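PDB 4IKG: lipid transferase CIDEC from Mus musculus, which transfers triacylglycerol between lipid droplets in white adipose tissue, promoting their fusion into a single large droplet and favouring fat storage. Local coordinates for residues 39-52 and 68-80. Residues are numbered along the deposited sequence; the frame is centred on the assembly and turned at random.
Sequences LKDKPFSLVLEEDG and TMFMVLLAGAKWK. Unlike the reference sequence in segment 68-80: A75 (reference Lys), A77 (reference Gln).
L46 and F70 meet on the helix side of two antiparallel strands, 45-48 and 69-73. L46 CD2 approaches F70 CD1 to 3.6 Å, obliquely to the ring. With CG anti to the backbone N (chi1 -177°), L46 leans along the strand toward F70, and its CD1 also touches F70 CB. On the same face P43 CB packs on V72 CB at 3.9 Å, and L39 and V72 meet methyl to methyl. Helix 26-36 covers P43 and L46, with L26 and L30 in contact. This face is buried against the helix.

The backbones are joined by pairs S45-L73 and V47-M71. L73 N to S45 O is short and nearly straight, 2.7 Å. The bond from M71 N to V47 O is weak. At one end F44 N and S45 N both donate to L73 O, in its carbonyl plane, which makes a classic beta bulge. At the other, E49 N bonds M69 O, which also accepts from a water. E49 CG lies 3.5 Å from M69 CG, while the E49 carboxylate turns to a salt bridge with R15.

On the other face V47, M71 and L73 are also buried and packed. V47 and M71 lie side by side, V47 CG1 3.7 Å from M71 CB, and L73 CD2 reaches V47 CB at 3.9 Å. W79 returns over the turn after strand 45-48, and G52 CA makes a CH-pi contact over its five-membered ring, 3.5 Å from the centroid. The placement of its six-membered end is doubtful. The loose, solvent side lies beyond the bulge, where exposed F44 and A75, the latter differing from the reference sequence, touch through their CB atoms.

Strand 69-73 is central, between 7-11 and 45-48. This mixed sheet in 2-1-5-3-4 order, packed against a helix, is the ubiquitin-like fold of the CIDE-N domain.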
loop_
_atom_site.group_PDB
_atom_site.type_symbol
_atom_site.label_atom_id
_atom_site.label_comp_id
_atom_site.label_asym_id
_atom_site.label_seq_id
_atom_site.Cartn_x
_atom_site.Cartn_y
_atom_site.Cartn_z
ATOM N N LEU A 39 6.977 -1.441 10.325
ATOM C CA LEU A 39 7.984 -0.916 9.404
ATOM C C LEU A 39 8.968 0.036 10.082
ATOM O O LEU A 39 8.569 0.948 10.806
ATOM C CB LEU A 39 7.321 -0.251 8.197
ATOM C CG LEU A 39 6.617 -1.265 7.295
ATOM C CD1 LEU A 39 6.014 -0.600 6.073
ATOM C CD2 LEU A 39 7.589 -2.366 6.888
ATOM N N LYS A 40 10.255 -0.189 9.835
ATOM C CA LYS A 40 11.321 0.576 10.474
ATOM C C LYS A 40 11.280 2.057 10.116
ATOM O O LYS A 40 11.603 2.913 10.942
ATOM C CB LYS A 40 12.676 -0.024 10.107
ATOM C CG LYS A 40 12.869 -1.417 10.669
ATOM C CD LYS A 40 13.915 -2.184 9.897
ATOM C CE LYS A 40 14.539 -3.270 10.749
ATOM N NZ LYS A 40 15.623 -3.968 10.006
ATOM N N ASP A 41 10.889 2.356 8.884
ATOM C CA ASP A 41 10.692 3.739 8.468
ATOM C C ASP A 41 9.468 3.857 7.568
ATOM O O ASP A 41 9.098 2.904 6.883
ATOM C CB ASP A 41 11.947 4.297 7.787
ATOM C CG ASP A 41 12.585 3.308 6.832
ATOM O OD1 ASP A 41 12.341 2.092 6.980
ATOM O OD2 ASP A 41 13.339 3.748 5.939
ATOM N N LYS A 42 8.837 5.026 7.588
ATOM C CA LYS A 42 7.585 5.236 6.868
ATOM C C LYS A 42 7.750 5.071 5.360
ATOM O O LYS A 42 8.665 5.641 4.764
ATOM C CB LYS A 42 6.996 6.611 7.198
ATOM C CG LYS A 42 5.684 6.908 6.492
ATOM C CD LYS A 42 4.775 7.785 7.339
ATOM C CE LYS A 42 5.405 9.138 7.626
ATOM N NZ LYS A 42 4.515 9.991 8.462
ATOM N N PRO A 43 6.867 4.271 4.742
ATOM C CA PRO A 43 6.894 4.044 3.293
ATOM C C PRO A 43 6.644 5.344 2.536
ATOM O O PRO A 43 5.962 6.228 3.054
ATOM C CB PRO A 43 5.731 3.073 3.065
ATOM C CG PRO A 43 5.461 2.460 4.395
ATOM C CD PRO A 43 5.792 3.510 5.401
ATOM N N PHE A 44 7.185 5.454 1.326
ATOM C CA PHE A 44 7.086 6.690 0.556
ATOM C C PHE A 44 6.142 6.562 -0.637
ATOM O O PHE A 44 5.605 7.561 -1.122
ATOM C CB PHE A 44 8.474 7.135 0.084
ATOM C CG PHE A 44 8.485 8.471 -0.610
ATOM C CD1 PHE A 44 8.814 8.569 -1.952
ATOM C CD2 PHE A 44 8.160 9.627 0.081
ATOM C CE1 PHE A 44 8.825 9.798 -2.591
ATOM C CE2 PHE A 44 8.168 10.857 -0.554
ATOM C CZ PHE A 44 8.501 10.942 -1.891
ATOM N N SER A 45 5.936 5.336 -1.108
ATOM C CA SER A 45 5.110 5.119 -2.290
ATOM C C SER A 45 4.224 3.885 -2.160
ATOM O O SER A 45 4.647 2.857 -1.625
ATOM C CB SER A 45 5.991 4.999 -3.537
ATOM O OG SER A 45 5.208 4.864 -4.709
ATOM N N LEU A 46 2.990 3.995 -2.643
ATOM C CA LEU A 46 2.096 2.848 -2.699
ATOM C C LEU A 46 2.082 2.306 -4.119
ATOM O O LEU A 46 1.933 3.065 -5.080
ATOM C CB LEU A 46 0.681 3.232 -2.274
ATOM C CG LEU A 46 -0.295 2.055 -2.236
ATOM C CD1 LEU A 46 0.183 1.005 -1.244
ATOM C CD2 LEU A 46 -1.703 2.513 -1.899
ATOM N N VAL A 47 2.241 0.995 -4.257
ATOM C CA VAL A 47 2.359 0.401 -5.580
ATOM C C VAL A 47 1.442 -0.812 -5.727
ATOM O O VAL A 47 0.981 -1.366 -4.734
ATOM C CB VAL A 47 3.833 0.034 -5.879
ATOM C CG1 VAL A 47 4.061 -1.476 -5.813
ATOM C CG2 VAL A 47 4.259 0.596 -7.223
ATOM N N LEU A 48 1.152 -1.206 -6.964
ATOM C CA LEU A 48 0.386 -2.427 -7.195
ATOM C C LEU A 48 1.300 -3.655 -7.127
ATOM O O LEU A 48 2.375 -3.669 -7.731
ATOM C CB LEU A 48 -0.349 -2.370 -8.537
ATOM C CG LEU A 48 -1.508 -1.377 -8.654
ATOM C CD1 LEU A 48 -2.288 -1.608 -9.942
ATOM C CD2 LEU A 48 -2.429 -1.473 -7.447
ATOM N N GLU A 49 0.874 -4.675 -6.384
ATOM C CA GLU A 49 1.652 -5.907 -6.222
ATOM C C GLU A 49 1.722 -6.690 -7.526
ATOM O O GLU A 49 2.627 -7.500 -7.733
ATOM C CB GLU A 49 1.053 -6.782 -5.109
ATOM C CG GLU A 49 0.597 -8.184 -5.544
ATOM C CD GLU A 49 1.715 -9.218 -5.502
ATOM O OE1 GLU A 49 2.554 -9.158 -4.580
ATOM O OE2 GLU A 49 1.760 -10.087 -6.400
ATOM N N GLU A 50 0.764 -6.439 -8.408
ATOM C CA GLU A 50 0.661 -7.195 -9.647
ATOM C C GLU A 50 1.776 -6.861 -10.633
ATOM O O GLU A 50 2.367 -7.762 -11.233
ATOM C CB GLU A 50 -0.703 -6.981 -10.302
ATOM C CG GLU A 50 -0.881 -7.752 -11.597
ATOM C CD GLU A 50 -2.245 -7.526 -12.216
ATOM O OE1 GLU A 50 -2.417 -7.842 -13.412
ATOM O OE2 GLU A 50 -3.146 -7.034 -11.506
ATOM N N ASP A 51 2.067 -5.572 -10.796
ATOM C CA ASP A 51 3.050 -5.142 -11.787
ATOM C C ASP A 51 3.849 -3.900 -11.390
ATOM O O ASP A 51 4.596 -3.356 -12.204
ATOM C CB ASP A 51 2.366 -4.913 -13.138
ATOM C CG ASP A 51 1.057 -4.158 -13.005
ATOM O OD1 ASP A 51 0.963 -3.279 -12.122
ATOM O OD2 ASP A 51 0.121 -4.451 -13.778
ATOM N N GLY A 52 3.692 -3.455 -10.147
ATOM C CA GLY A 52 4.411 -2.284 -9.673
ATOM C C GLY A 52 3.868 -0.976 -10.217
ATOM O O GLY A 52 4.611 -0.005 -10.363
ATOM N N THR A 68 -7.947 -5.555 -4.448
ATOM C CA THR A 68 -6.637 -5.180 -4.978
ATOM C C THR A 68 -5.531 -5.386 -3.947
ATOM O O THR A 68 -5.607 -4.867 -2.831
ATOM C CB THR A 68 -6.612 -3.708 -5.442
ATOM O OG1 THR A 68 -7.552 -3.521 -6.506
ATOM C CG2 THR A 68 -5.221 -3.325 -5.925
ATOM N N MET A 69 -4.506 -6.146 -4.324
ATOM C CA MET A 69 -3.363 -6.362 -3.445
ATOM C C MET A 69 -2.320 -5.271 -3.654
ATOM O O MET A 69 -1.771 -5.123 -4.748
ATOM C CB MET A 69 -2.741 -7.738 -3.691
ATOM C CG MET A 69 -1.579 -8.072 -2.767
ATOM S SD MET A 69 -2.062 -8.191 -1.032
ATOM C CE MET A 69 -3.199 -9.576 -1.102
ATOM N N PHE A 70 -2.053 -4.501 -2.604
ATOM C CA PHE A 70 -1.070 -3.430 -2.688
ATOM C C PHE A 70 0.318 -3.887 -2.266
ATOM O O PHE A 70 0.518 -5.032 -1.857
ATOM C CB PHE A 70 -1.496 -2.232 -1.840
ATOM C CG PHE A 70 -2.747 -1.563 -2.324
ATOM C CD1 PHE A 70 -2.696 -0.614 -3.331
ATOM C CD2 PHE A 70 -3.975 -1.882 -1.773
ATOM C CE1 PHE A 70 -3.849 0.004 -3.778
ATOM C CE2 PHE A 70 -5.131 -1.267 -2.218
ATOM C CZ PHE A 70 -5.067 -0.324 -3.221
ATOM N N MET A 71 1.273 -2.971 -2.375
ATOM C CA MET A 71 2.651 -3.226 -1.997
ATOM C C MET A 71 3.323 -1.900 -1.672
ATOM O O MET A 71 3.441 -1.023 -2.533
ATOM C CB MET A 71 3.393 -3.946 -3.121
ATOM C CG MET A 71 4.823 -4.319 -2.775
ATOM S SD MET A 71 5.327 -5.861 -3.560
ATOM C CE MET A 71 7.054 -5.513 -3.889
ATOM N N VAL A 72 3.739 -1.705 -0.433
ATOM C CA VAL A 72 4.313 -0.426 -0.072
ATOM C C VAL A 72 5.750 -0.408 -0.428
ATOM O O VAL A 72 6.459 -1.382 -0.234
ATOM C CB VAL A 72 4.282 -0.124 1.415
ATOM C CG1 VAL A 72 2.925 0.327 1.850
ATOM C CG2 VAL A 72 4.774 -1.308 2.213
ATOM N N LEU A 73 6.184 0.724 -0.928
ATOM C CA LEU A 73 7.596 0.916 -1.129
ATOM C C LEU A 73 8.120 1.927 -0.143
ATOM O O LEU A 73 7.650 3.048 -0.021
ATOM C CB LEU A 73 7.887 1.377 -2.538
ATOM C CG LEU A 73 8.283 0.312 -3.522
ATOM C CD1 LEU A 73 8.081 -1.117 -3.070
ATOM C CD2 LEU A 73 7.487 0.598 -4.756
ATOM N N LEU A 74 9.128 1.495 0.555
ATOM C CA LEU A 74 9.680 2.277 1.623
ATOM C C LEU A 74 10.849 3.064 1.112
ATOM O O LEU A 74 11.924 2.521 0.942
ATOM C CB LEU A 74 10.144 1.343 2.754
ATOM C CG LEU A 74 10.836 -0.009 2.476
ATOM C CD1 LEU A 74 10.410 -1.127 3.411
ATOM C CD2 LEU A 74 10.896 -0.511 1.042
ATOM N N ALA A 75 10.623 4.348 0.858
ATOM C CA ALA A 75 11.528 5.409 1.218
ATOM C C ALA A 75 12.984 5.106 0.839
ATOM O O ALA A 75 13.835 4.900 1.692
ATOM C CB ALA A 75 11.369 5.765 2.684
ATOM N N GLY A 76 13.220 4.999 -0.462
ATOM C CA GLY A 76 14.374 4.350 -1.031
ATOM C C GLY A 76 13.962 3.984 -2.451
ATOM O O GLY A 76 13.470 4.835 -3.210
ATOM N N ALA A 77 14.197 2.718 -2.793
ATOM C CA ALA A 77 13.926 2.140 -4.103
ATOM C C ALA A 77 12.687 1.246 -4.293
ATOM O O ALA A 77 11.976 0.918 -3.378
ATOM C CB ALA A 77 15.152 1.424 -4.628
ATOM N N LYS A 78 12.572 0.804 -5.532
ATOM C CA LYS A 78 11.417 0.359 -6.261
ATOM C C LYS A 78 10.917 -1.090 -6.093
ATOM O O LYS A 78 11.449 -1.859 -5.310
ATOM C CB LYS A 78 11.735 0.575 -7.728
ATOM C CG LYS A 78 13.136 0.120 -8.113
ATOM C CD LYS A 78 13.545 -1.161 -7.405
ATOM C CE LYS A 78 14.783 -1.785 -8.024
ATOM N NZ LYS A 78 15.644 -0.776 -8.702
ATOM N N TRP A 79 9.852 -1.396 -6.842
ATOM C CA TRP A 79 9.145 -2.692 -6.865
ATOM C C TRP A 79 9.973 -3.830 -7.448
ATOM O O TRP A 79 10.735 -3.633 -8.362
ATOM C CB TRP A 79 7.770 -2.552 -7.616
ATOM C CG TRP A 79 7.373 -3.677 -8.574
ATOM C CD1 TRP A 79 7.790 -3.829 -9.854
ATOM C CD2 TRP A 79 6.564 -4.802 -8.290
ATOM N NE1 TRP A 79 7.272 -4.961 -10.395
ATOM C CE2 TRP A 79 6.507 -5.578 -9.446
ATOM C CE3 TRP A 79 5.868 -5.220 -7.184
ATOM C CZ2 TRP A 79 5.800 -6.745 -9.510
ATOM C CZ3 TRP A 79 5.168 -6.364 -7.255
ATOM C CH2 TRP A 79 5.134 -7.118 -8.402
ATOM N N LYS A 80 9.745 -5.030 -6.954
ATOM C CA LYS A 80 10.314 -6.231 -7.523
ATOM C C LYS A 80 9.272 -7.352 -7.630
ATOM O O LYS A 80 8.506 -7.540 -6.731
ATOM C CB LYS A 80 11.520 -6.686 -6.676
ATOM C CG LYS A 80 11.652 -6.075 -5.277
ATOM C CD LYS A 80 12.197 -7.077 -4.220
ATOM C CE LYS A 80 13.180 -6.452 -3.210
ATOM N NZ LYS A 80 13.228 -7.041 -1.837
HETATM O O HOH W 1 -2.064 -5.891 -7.505
#